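Local coordinates for HAT1-interacting factor 1 (Saccharomyces cerevisiae, PDB 4NQ0), which acts as a histone H3 and H4 chaperone within the nuclear histone acetyltransferase B complex and takes part in chromatin assembly and telomere silencing, at residues A[71-76]-A[197-203]; A[179-183]-A[239-243]; A[305-309]-A[333-337]. All blocks are in the same frame, centred on the assembly; numbering follows the deposited sequence.

The three contacts are spread along an all-helical TPR protein of the NASP family. Contact 1 joins helix 61-77 to the start of helix 202-218, and contact 2 ties the loop residues 179-183 to helix 229-248. The two alternate along the chain (71-76, 179-183, 197-203, 239-243), with centres 20 Å and nearest atoms about 5 Å apart. Contact 3, between helices 298-316 and 323-344, comes later, its centre 33 Å from that of contact 1 and 25 Å from that of contact 2. Contacts 1 and 2 fasten chain lying after the unmodelled residues 80-159 onto the helical array, 179-183 and 197-199 belonging to the region important for histone interaction; contact 3 pairs the array's last two helices.

Contact 1: residues A[71-76]-A[197-203]; sequences VYNMEV and YFENDLY
This is a hydrophobic helix-to-turn contact that brings together helix 61-77 and the turn leading into helix 202-218, two elements separated in sequence by a long insertion of which residues 80-159 are not modelled. A TPR motif interrupted by a long acidic insertion characterises the SHNi-TPR proteins of the NASP family. Residues 71-76 are regular helix. Residues 197-198 end a 3-10 segment; the chain then extends at Glu199, turns through Asn200 with a positive phi (57/-128), and reaches Asp201, the N-cap of helix 202-218, whose OD1 accepts from Glu204 N. In register, the CA atoms of Val71 and Leu202 are 6.2 Å apart and those of Tyr72 and Tyr203 5.9 Å.

Leu202 (chi1 m, chi2 t) points at the helix: its CD2 meets Val71 CG1 at 3.4 Å, and its CD1 lies 3.2 Å from Glu75 OE1 and 4.5 Å from Met74 CB. Val71, with chi1 t, also sets CG1 3.7 Å from Tyr197 O. Met74 (m, t, p) curls its CE to the edge of the Phe198 ring, 4.1 Å from CD1. Beyond Leu202, Tyr203 (chi1 m) turns one ring face to Glu75, whose CG makes a CH-pi contact 3.6 Å from the Tyr203 ring centroid, while Tyr72 CD1 touches Tyr203 CE1 edge to edge at 3.7 Å. Together the segments bury 469 Å².

Helix 38-51 borders this interface through Phe38, against Met74, and Ala42 and Gln46, against Phe198; Tyr72 and Tyr203 both touch Ile245 and Glu248 of helix 229-248.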
loop_
_atom_site.group_PDB
_atom_site.type_symbol
_atom_site.label_atom_id
_atom_site.label_comp_id
_atom_site.label_asym_id
_atom_site.label_seq_id
_atom_site.Cartn_x
_atom_site.Cartn_y
_atom_site.Cartn_z
ATOM N N VAL A 71 3.364 12.631 -5.665
ATOM C CA VAL A 71 4.798 12.680 -5.891
ATOM C C VAL A 71 5.293 11.419 -6.610
ATOM O O VAL A 71 6.172 11.493 -7.463
ATOM C CB VAL A 71 5.554 12.906 -4.564
ATOM C CG1 VAL A 71 7.038 12.831 -4.777
ATOM C CG2 VAL A 71 5.172 14.263 -3.971
ATOM N N TYR A 72 4.720 10.270 -6.280
ATOM C CA TYR A 72 5.032 9.038 -7.002
ATOM C C TYR A 72 4.760 9.216 -8.498
ATOM O O TYR A 72 5.622 8.947 -9.333
ATOM C CB TYR A 72 4.216 7.862 -6.445
ATOM C CG TYR A 72 4.221 6.621 -7.316
ATOM C CD1 TYR A 72 5.415 6.024 -7.701
ATOM C CD2 TYR A 72 3.030 6.035 -7.739
ATOM C CE1 TYR A 72 5.423 4.880 -8.490
ATOM C CE2 TYR A 72 3.029 4.895 -8.526
ATOM C CZ TYR A 72 4.230 4.321 -8.897
ATOM O OH TYR A 72 4.237 3.189 -9.684
ATOM N N ASN A 73 3.561 9.685 -8.822
ATOM C CA ASN A 73 3.163 9.876 -10.219
ATOM C C ASN A 73 3.966 10.936 -10.971
ATOM O O ASN A 73 4.076 10.873 -12.198
ATOM C CB ASN A 73 1.669 10.167 -10.310
ATOM C CG ASN A 73 0.851 8.906 -10.437
ATOM O OD1 ASN A 73 0.933 8.217 -11.453
ATOM N ND2 ASN A 73 0.062 8.589 -9.410
ATOM N N MET A 74 4.515 11.902 -10.235
ATOM C CA MET A 74 5.427 12.892 -10.799
ATOM C C MET A 74 6.699 12.209 -11.281
ATOM O O MET A 74 7.237 12.557 -12.336
ATOM C CB MET A 74 5.791 13.972 -9.764
ATOM C CG MET A 74 4.746 15.069 -9.568
ATOM S SD MET A 74 5.063 16.096 -8.102
ATOM C CE MET A 74 6.675 16.782 -8.495
ATOM N N GLU A 75 7.190 11.249 -10.502
ATOM C CA GLU A 75 8.419 10.546 -10.852
ATOM C C GLU A 75 8.181 9.621 -12.041
ATOM O O GLU A 75 9.004 9.565 -12.957
ATOM C CB GLU A 75 8.956 9.761 -9.653
ATOM C CG GLU A 75 10.328 9.117 -9.874
ATOM C CD GLU A 75 11.421 10.117 -10.241
ATOM O OE1 GLU A 75 11.415 11.253 -9.724
ATOM O OE2 GLU A 75 12.301 9.755 -11.049
ATOM N N VAL A 76 7.055 8.906 -12.028
ATOM C CA VAL A 76 6.660 8.064 -13.156
ATOM C C VAL A 76 6.681 8.896 -14.440
ATOM O O VAL A 76 7.328 8.519 -15.419
ATOM C CB VAL A 76 5.256 7.430 -12.951
ATOM C CG1 VAL A 76 4.734 6.837 -14.250
ATOM C CG2 VAL A 76 5.299 6.361 -11.870
ATOM N N TYR A 197 9.895 16.876 0.420
ATOM C CA TYR A 197 9.387 15.752 -0.381
ATOM C C TYR A 197 9.287 16.039 -1.883
ATOM O O TYR A 197 8.928 15.151 -2.665
ATOM C CB TYR A 197 8.048 15.265 0.182
ATOM C CG TYR A 197 8.160 14.762 1.612
ATOM C CD1 TYR A 197 8.968 13.677 1.920
ATOM C CD2 TYR A 197 7.467 15.368 2.645
ATOM C CE1 TYR A 197 9.100 13.220 3.221
ATOM C CE2 TYR A 197 7.580 14.913 3.951
ATOM C CZ TYR A 197 8.390 13.836 4.232
ATOM O OH TYR A 197 8.519 13.369 5.513
ATOM N N PHE A 198 9.623 17.261 -2.292
ATOM C CA PHE A 198 9.814 17.566 -3.716
ATOM C C PHE A 198 11.283 17.421 -4.134
ATOM O O PHE A 198 11.604 17.515 -5.316
ATOM C CB PHE A 198 9.306 18.975 -4.036
ATOM C CG PHE A 198 7.815 19.123 -3.895
ATOM C CD1 PHE A 198 6.957 18.547 -4.819
ATOM C CD2 PHE A 198 7.265 19.829 -2.839
ATOM C CE1 PHE A 198 5.577 18.686 -4.690
ATOM C CE2 PHE A 198 5.888 19.961 -2.707
ATOM C CZ PHE A 198 5.049 19.398 -3.627
ATOM N N GLU A 199 12.160 17.163 -3.166
ATOM C CA GLU A 199 13.607 17.154 -3.400
ATOM C C GLU A 199 14.130 15.728 -3.477
ATOM O O GLU A 199 13.526 14.805 -2.927
ATOM C CB GLU A 199 14.361 17.860 -2.263
ATOM C CG GLU A 199 13.634 19.016 -1.571
ATOM C CD GLU A 199 13.935 20.371 -2.168
ATOM O OE1 GLU A 199 13.984 21.339 -1.382
ATOM O OE2 GLU A 199 14.117 20.472 -3.403
ATOM N N ASN A 200 15.276 15.567 -4.135
ATOM C CA ASN A 200 15.999 14.296 -4.170
ATOM C C ASN A 200 15.143 13.140 -4.702
ATOM O O ASN A 200 14.534 13.257 -5.771
ATOM C CB ASN A 200 16.563 13.983 -2.780
ATOM C CG ASN A 200 17.254 15.166 -2.158
ATOM O OD1 ASN A 200 18.264 15.659 -2.669
ATOM N ND2 ASN A 200 16.711 15.642 -1.043
ATOM N N ASP A 201 15.078 12.035 -3.964
ATOM C CA ASP A 201 14.464 10.812 -4.461
ATOM C C ASP A 201 12.975 10.811 -4.129
ATOM O O ASP A 201 12.592 10.639 -2.977
ATOM C CB ASP A 201 15.171 9.603 -3.840
ATOM C CG ASP A 201 14.680 8.290 -4.394
ATOM O OD1 ASP A 201 13.453 8.078 -4.445
ATOM O OD2 ASP A 201 15.528 7.456 -4.770
ATOM N N LEU A 202 12.149 10.992 -5.156
ATOM C CA LEU A 202 10.700 11.097 -4.992
ATOM C C LEU A 202 10.059 9.769 -4.564
ATOM O O LEU A 202 9.112 9.766 -3.778
ATOM C CB LEU A 202 10.051 11.619 -6.278
ATOM C CG LEU A 202 10.460 13.043 -6.695
ATOM C CD1 LEU A 202 9.856 13.423 -8.029
ATOM C CD2 LEU A 202 10.065 14.054 -5.628
ATOM N N TYR A 203 10.570 8.653 -5.075
ATOM C CA TYR A 203 10.116 7.334 -4.615
ATOM C C TYR A 203 10.316 7.211 -3.106
ATOM O O TYR A 203 9.389 6.855 -2.376
ATOM C CB TYR A 203 10.864 6.192 -5.328
ATOM C CG TYR A 203 10.565 6.044 -6.809
ATOM C CD1 TYR A 203 9.260 6.083 -7.284
ATOM C CD2 TYR A 203 11.589 5.840 -7.732
ATOM C CE1 TYR A 203 8.978 5.934 -8.644
ATOM C CE2 TYR A 203 11.318 5.694 -9.092
ATOM C CZ TYR A 203 10.012 5.736 -9.536
ATOM O OH TYR A 203 9.724 5.598 -10.872
#

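Contact 2: residues A[179-183]-A[239-243]; sequences HDDEI and YILMG
Residues 179-183 form no regular helix or strand but fold into a type I beta turn from Asp180 to Ile183, in which Ile183 N donates to Asp180 O at 3.2 Å; Asp181 (-69/-16) and Glu182 (-83/-12) occupy its middle positions. Residues 239-243 are a turn of helix 229-248, with Gly243 N bonded to Tyr239 O at 2.9 Å. The backbones stay well apart: the nearest CA atoms, those of Glu182 and Tyr239, are 10.6 Å from each other, so the gap is bridged by side chains, chiefly the long Tyr239 reaching out to the loop, and only 154 Å² is buried between the segments.

Asp180, chi1 t, points toward the helix and uses both carboxylate oxygens. Its OD1 accepts from Glu182 N at 3.1 Å, an Asx turn superimposed on the beta turn, and its OD2 accepts from Tyr239 OH at 2.8 Å, lying close to the plane of the tyrosine ring. The contact thus ties the long connection between helices 61-77 and 202-218, within the region important for histone binding, to the predicted TPR 2 repeat. Tyr239 reaches the loop with chi1 near -83°, backed by Leu214 of helix 202-218 and meeting the ring of His258 with nearly parallel planes.

Glu182 is extended (t, t) beside the same tyrosine, OE1 being 3.6 Å from Tyr239 CE1 and OE2 4.3 Å from Met242 SD. Helix 252-266 supplies further partners to both carboxylates: Lys261 makes salt bridges to Glu182 and Asp180, His258 NE2 hydrogen-bonds with Glu182 OE2, and Tyr265 OH hydrogen-bonds with Asp180 OD2.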
loop_
_atom_site.group_PDB
_atom_site.type_symbol
_atom_site.label_atom_id
_atom_site.label_comp_id
_atom_site.label_asym_id
_atom_site.label_seq_id
_atom_site.Cartn_x
_atom_site.Cartn_y
_atom_site.Cartn_z
ATOM N N HIS A 179 -0.589 -6.851 16.486
ATOM C CA HIS A 179 0.558 -5.930 16.448
ATOM C C HIS A 179 1.307 -5.919 15.120
ATOM O O HIS A 179 1.363 -6.930 14.407
ATOM C CB HIS A 179 1.545 -6.204 17.584
ATOM C CG HIS A 179 2.508 -5.080 17.809
ATOM N ND1 HIS A 179 2.115 -3.854 18.306
ATOM C CD2 HIS A 179 3.839 -4.980 17.569
ATOM C CE1 HIS A 179 3.164 -3.054 18.377
ATOM N NE2 HIS A 179 4.223 -3.714 17.939
ATOM N N ASP A 180 1.874 -4.750 14.819
ATOM C CA ASP A 180 2.543 -4.461 13.562
ATOM C C ASP A 180 3.723 -3.527 13.866
ATOM O O ASP A 180 3.530 -2.335 14.131
ATOM C CB ASP A 180 1.541 -3.801 12.600
ATOM C CG ASP A 180 2.136 -3.492 11.233
ATOM O OD1 ASP A 180 3.372 -3.532 11.076
ATOM O OD2 ASP A 180 1.361 -3.200 10.303
ATOM N N ASP A 181 4.940 -4.072 13.808
ATOM C CA ASP A 181 6.154 -3.338 14.216
ATOM C C ASP A 181 6.521 -2.188 13.276
ATOM O O ASP A 181 7.310 -1.311 13.635
ATOM C CB ASP A 181 7.356 -4.297 14.362
ATOM C CG ASP A 181 7.709 -4.602 15.827
ATOM O OD1 ASP A 181 6.812 -4.558 16.709
ATOM O OD2 ASP A 181 8.902 -4.888 16.095
ATOM N N GLU A 182 5.944 -2.188 12.081
ATOM C CA GLU A 182 6.237 -1.177 11.076
ATOM C C GLU A 182 5.427 0.109 11.284
ATOM O O GLU A 182 5.707 1.138 10.661
ATOM C CB GLU A 182 5.977 -1.777 9.696
ATOM C CG GLU A 182 6.283 -0.882 8.513
ATOM C CD GLU A 182 6.305 -1.655 7.200
ATOM O OE1 GLU A 182 6.036 -2.878 7.211
ATOM O OE2 GLU A 182 6.585 -1.035 6.154
ATOM N N ILE A 183 4.423 0.072 12.151
ATOM C CA ILE A 183 3.674 1.283 12.445
ATOM C C ILE A 183 4.423 2.085 13.510
ATOM O O ILE A 183 4.524 1.656 14.655
ATOM C CB ILE A 183 2.248 0.971 12.907
ATOM C CG1 ILE A 183 1.494 0.256 11.779
ATOM C CG2 ILE A 183 1.534 2.250 13.307
ATOM C CD1 ILE A 183 0.056 -0.045 12.100
ATOM N N TYR A 239 -0.404 -0.261 2.278
ATOM C CA TYR A 239 0.644 -1.251 2.021
ATOM C C TYR A 239 0.701 -1.608 0.540
ATOM O O TYR A 239 1.793 -1.768 -0.007
ATOM C CB TYR A 239 0.482 -2.508 2.898
ATOM C CG TYR A 239 1.062 -2.371 4.291
ATOM C CD1 TYR A 239 2.382 -1.975 4.482
ATOM C CD2 TYR A 239 0.302 -2.661 5.418
ATOM C CE1 TYR A 239 2.927 -1.856 5.753
ATOM C CE2 TYR A 239 0.831 -2.542 6.690
ATOM C CZ TYR A 239 2.136 -2.136 6.851
ATOM O OH TYR A 239 2.639 -2.025 8.104
ATOM N N ILE A 240 -0.454 -1.720 -0.115
ATOM C CA ILE A 240 -0.489 -1.936 -1.565
ATOM C C ILE A 240 0.216 -0.791 -2.297
ATOM O O ILE A 240 1.027 -1.027 -3.196
ATOM C CB ILE A 240 -1.935 -2.085 -2.130
ATOM C CG1 ILE A 240 -2.637 -3.347 -1.591
ATOM C CG2 ILE A 240 -1.913 -2.120 -3.661
ATOM C CD1 ILE A 240 -1.978 -4.683 -1.982
ATOM N N LEU A 241 -0.081 0.445 -1.920
ATOM C CA LEU A 241 0.568 1.604 -2.546
ATOM C C LEU A 241 2.077 1.582 -2.308
ATOM O O LEU A 241 2.845 1.818 -3.223
ATOM C CB LEU A 241 0.004 2.924 -1.999
ATOM C CG LEU A 241 -0.450 4.003 -2.981
ATOM C CD1 LEU A 241 -0.786 5.288 -2.182
ATOM C CD2 LEU A 241 0.559 4.309 -4.100
ATOM N N MET A 242 2.492 1.318 -1.074
ATOM C CA MET A 242 3.911 1.161 -0.769
ATOM C C MET A 242 4.536 0.107 -1.679
ATOM O O MET A 242 5.582 0.335 -2.266
ATOM C CB MET A 242 4.117 0.760 0.683
ATOM C CG MET A 242 3.924 1.887 1.664
ATOM S SD MET A 242 4.244 1.267 3.307
ATOM C CE MET A 242 4.285 2.790 4.230
ATOM N N GLY A 243 3.853 -1.024 -1.831
ATOM C CA GLY A 243 4.335 -2.082 -2.702
ATOM C C GLY A 243 4.469 -1.640 -4.143
ATOM O O GLY A 243 5.500 -1.880 -4.779
#

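Contact 3: residues A[305-309]-A[333-337]; sequences FKHAK and IQDDI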
loop_
_atom_site.group_PDB
_atom_site.type_symbol
_atom_site.label_atom_id
_atom_site.label_comp_id
_atom_site.label_asym_id
_atom_site.label_seq_id
_atom_site.Cartn_x
_atom_site.Cartn_y
_atom_site.Cartn_z
ATOM N N PHE A 305 2.823 -19.310 -6.693
ATOM C CA PHE A 305 2.078 -19.170 -7.937
ATOM C C PHE A 305 0.882 -20.132 -7.989
ATOM O O PHE A 305 -0.218 -19.740 -8.368
ATOM C CB PHE A 305 2.961 -19.419 -9.164
ATOM C CG PHE A 305 4.071 -18.424 -9.354
ATOM C CD1 PHE A 305 3.950 -17.119 -8.927
ATOM C CD2 PHE A 305 5.231 -18.797 -10.011
ATOM C CE1 PHE A 305 4.958 -16.221 -9.109
ATOM C CE2 PHE A 305 6.253 -17.899 -10.202
ATOM C CZ PHE A 305 6.119 -16.599 -9.755
ATOM N N LYS A 306 1.098 -21.387 -7.611
ATOM C CA LYS A 306 0.031 -22.382 -7.677
ATOM C C LYS A 306 -1.070 -22.089 -6.671
ATOM O O LYS A 306 -2.243 -22.342 -6.930
ATOM C CB LYS A 306 0.592 -23.783 -7.447
ATOM C CG LYS A 306 1.354 -24.310 -8.649
ATOM C CD LYS A 306 2.160 -25.547 -8.288
ATOM C CE LYS A 306 2.883 -26.108 -9.500
ATOM N NZ LYS A 306 3.893 -27.129 -9.104
ATOM N N HIS A 307 -0.681 -21.573 -5.516
ATOM C CA HIS A 307 -1.646 -21.123 -4.531
ATOM C C HIS A 307 -2.548 -20.022 -5.115
ATOM O O HIS A 307 -3.759 -20.048 -4.949
ATOM C CB HIS A 307 -0.909 -20.618 -3.291
ATOM C CG HIS A 307 -1.751 -19.773 -2.391
ATOM N ND1 HIS A 307 -2.617 -20.309 -1.462
ATOM C CD2 HIS A 307 -1.870 -18.428 -2.291
ATOM C CE1 HIS A 307 -3.230 -19.327 -0.823
ATOM N NE2 HIS A 307 -2.790 -18.177 -1.304
ATOM N N ALA A 308 -1.941 -19.055 -5.796
ATOM C CA ALA A 308 -2.669 -17.921 -6.330
ATOM C C ALA A 308 -3.554 -18.364 -7.500
ATOM O O ALA A 308 -4.697 -17.929 -7.608
ATOM C CB ALA A 308 -1.691 -16.808 -6.758
ATOM N N LYS A 309 -3.020 -19.234 -8.357
ATOM C CA LYS A 309 -3.794 -19.838 -9.451
ATOM C C LYS A 309 -5.069 -20.532 -8.947
ATOM O O LYS A 309 -6.142 -20.299 -9.473
ATOM C CB LYS A 309 -2.928 -20.824 -10.222
ATOM C CG LYS A 309 -3.646 -21.616 -11.305
ATOM C CD LYS A 309 -2.667 -22.516 -12.044
ATOM C CE LYS A 309 -3.393 -23.428 -13.034
ATOM N NZ LYS A 309 -2.452 -24.285 -13.777
ATOM N N ILE A 333 -0.391 -15.507 -14.305
ATOM C CA ILE A 333 0.112 -16.437 -13.290
ATOM C C ILE A 333 0.594 -17.720 -13.949
ATOM O O ILE A 333 1.612 -18.266 -13.550
ATOM C CB ILE A 333 -0.938 -16.719 -12.205
ATOM C CG1 ILE A 333 -1.171 -15.458 -11.368
ATOM C CG2 ILE A 333 -0.490 -17.816 -11.260
ATOM C CD1 ILE A 333 -2.526 -15.430 -10.691
ATOM N N GLN A 334 -0.104 -18.171 -14.988
ATOM C CA GLN A 334 0.329 -19.348 -15.718
ATOM C C GLN A 334 1.655 -19.073 -16.444
ATOM O O GLN A 334 2.529 -19.941 -16.495
ATOM C CB GLN A 334 -0.740 -19.807 -16.715
ATOM C CG GLN A 334 -0.434 -21.163 -17.357
ATOM C CD GLN A 334 -0.369 -22.294 -16.344
ATOM O OE1 GLN A 334 -1.280 -22.463 -15.530
ATOM N NE2 GLN A 334 0.710 -23.082 -16.391
ATOM N N ASP A 335 1.805 -17.874 -17.004
ATOM C CA ASP A 335 3.091 -17.484 -17.602
ATOM C C ASP A 335 4.194 -17.529 -16.541
ATOM O O ASP A 335 5.286 -18.026 -16.799
ATOM C CB ASP A 335 3.041 -16.081 -18.199
ATOM C CG ASP A 335 1.974 -15.930 -19.258
ATOM O OD1 ASP A 335 1.503 -16.953 -19.805
ATOM O OD2 ASP A 335 1.599 -14.771 -19.534
ATOM N N ASP A 336 3.889 -17.035 -15.342
ATOM C CA ASP A 336 4.869 -17.041 -14.253
ATOM C C ASP A 336 5.332 -18.465 -13.926
ATOM O O ASP A 336 6.536 -18.715 -13.758
ATOM C CB ASP A 336 4.306 -16.358 -13.002
ATOM C CG ASP A 336 3.898 -14.916 -13.251
ATOM O OD1 ASP A 336 4.424 -14.289 -14.184
ATOM O OD2 ASP A 336 3.048 -14.402 -12.503
ATOM N N ILE A 337 4.377 -19.393 -13.861
ATOM C CA ILE A 337 4.674 -20.799 -13.608
ATOM C C ILE A 337 5.556 -21.358 -14.724
ATOM O O ILE A 337 6.615 -21.929 -14.462
ATOM C CB ILE A 337 3.378 -21.636 -13.486
ATOM C CG1 ILE A 337 2.663 -21.299 -12.176
ATOM C CG2 ILE A 337 3.684 -23.130 -13.550
ATOM C CD1 ILE A 337 1.243 -21.793 -12.105
#
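Phe305 (chi1 m) lays one face of its ring over Asp336: CB of Asp336 stands 3.7 Å from the ring centroid and 11° off the normal, a CH-pi contact. With chi1 also m, the Asp336 carboxylate is engaged in a salt bridge to Arg291 outside the two segments. Ile333 and Ile337 share the m, t rotamer and fill the space between the helices. From Ile333, CG2 reaches Phe305 O at 3.5 Å and Lys309 CB at 4.0 Å, while CD1 meets Ala308 CB at 4.3 Å. Ile337 sets CG1 3.6 Å from Phe305 CB. These side chains close an antiparallel pair made of helix 298-316, in the predicted TPR 3, and helix 323-344 directly after it; the axes of the two short segments approach to 9.7 Å at a crossing angle of -157°, the near-antiparallel packing of consecutive helices familiar from TPR arrays. Lys309 is fully extended (t at all four chi angles); Lys309 CD passes 4.0 Å from Ile337 CD1, and Lys309 NZ donates to Gln334 OE1 at 2.8 Å. Gln334 meets it by bending at chi2 (p). Helix 273-290 covers Phe305 and Ala308 with Cys287, and Ile333 with Phe284.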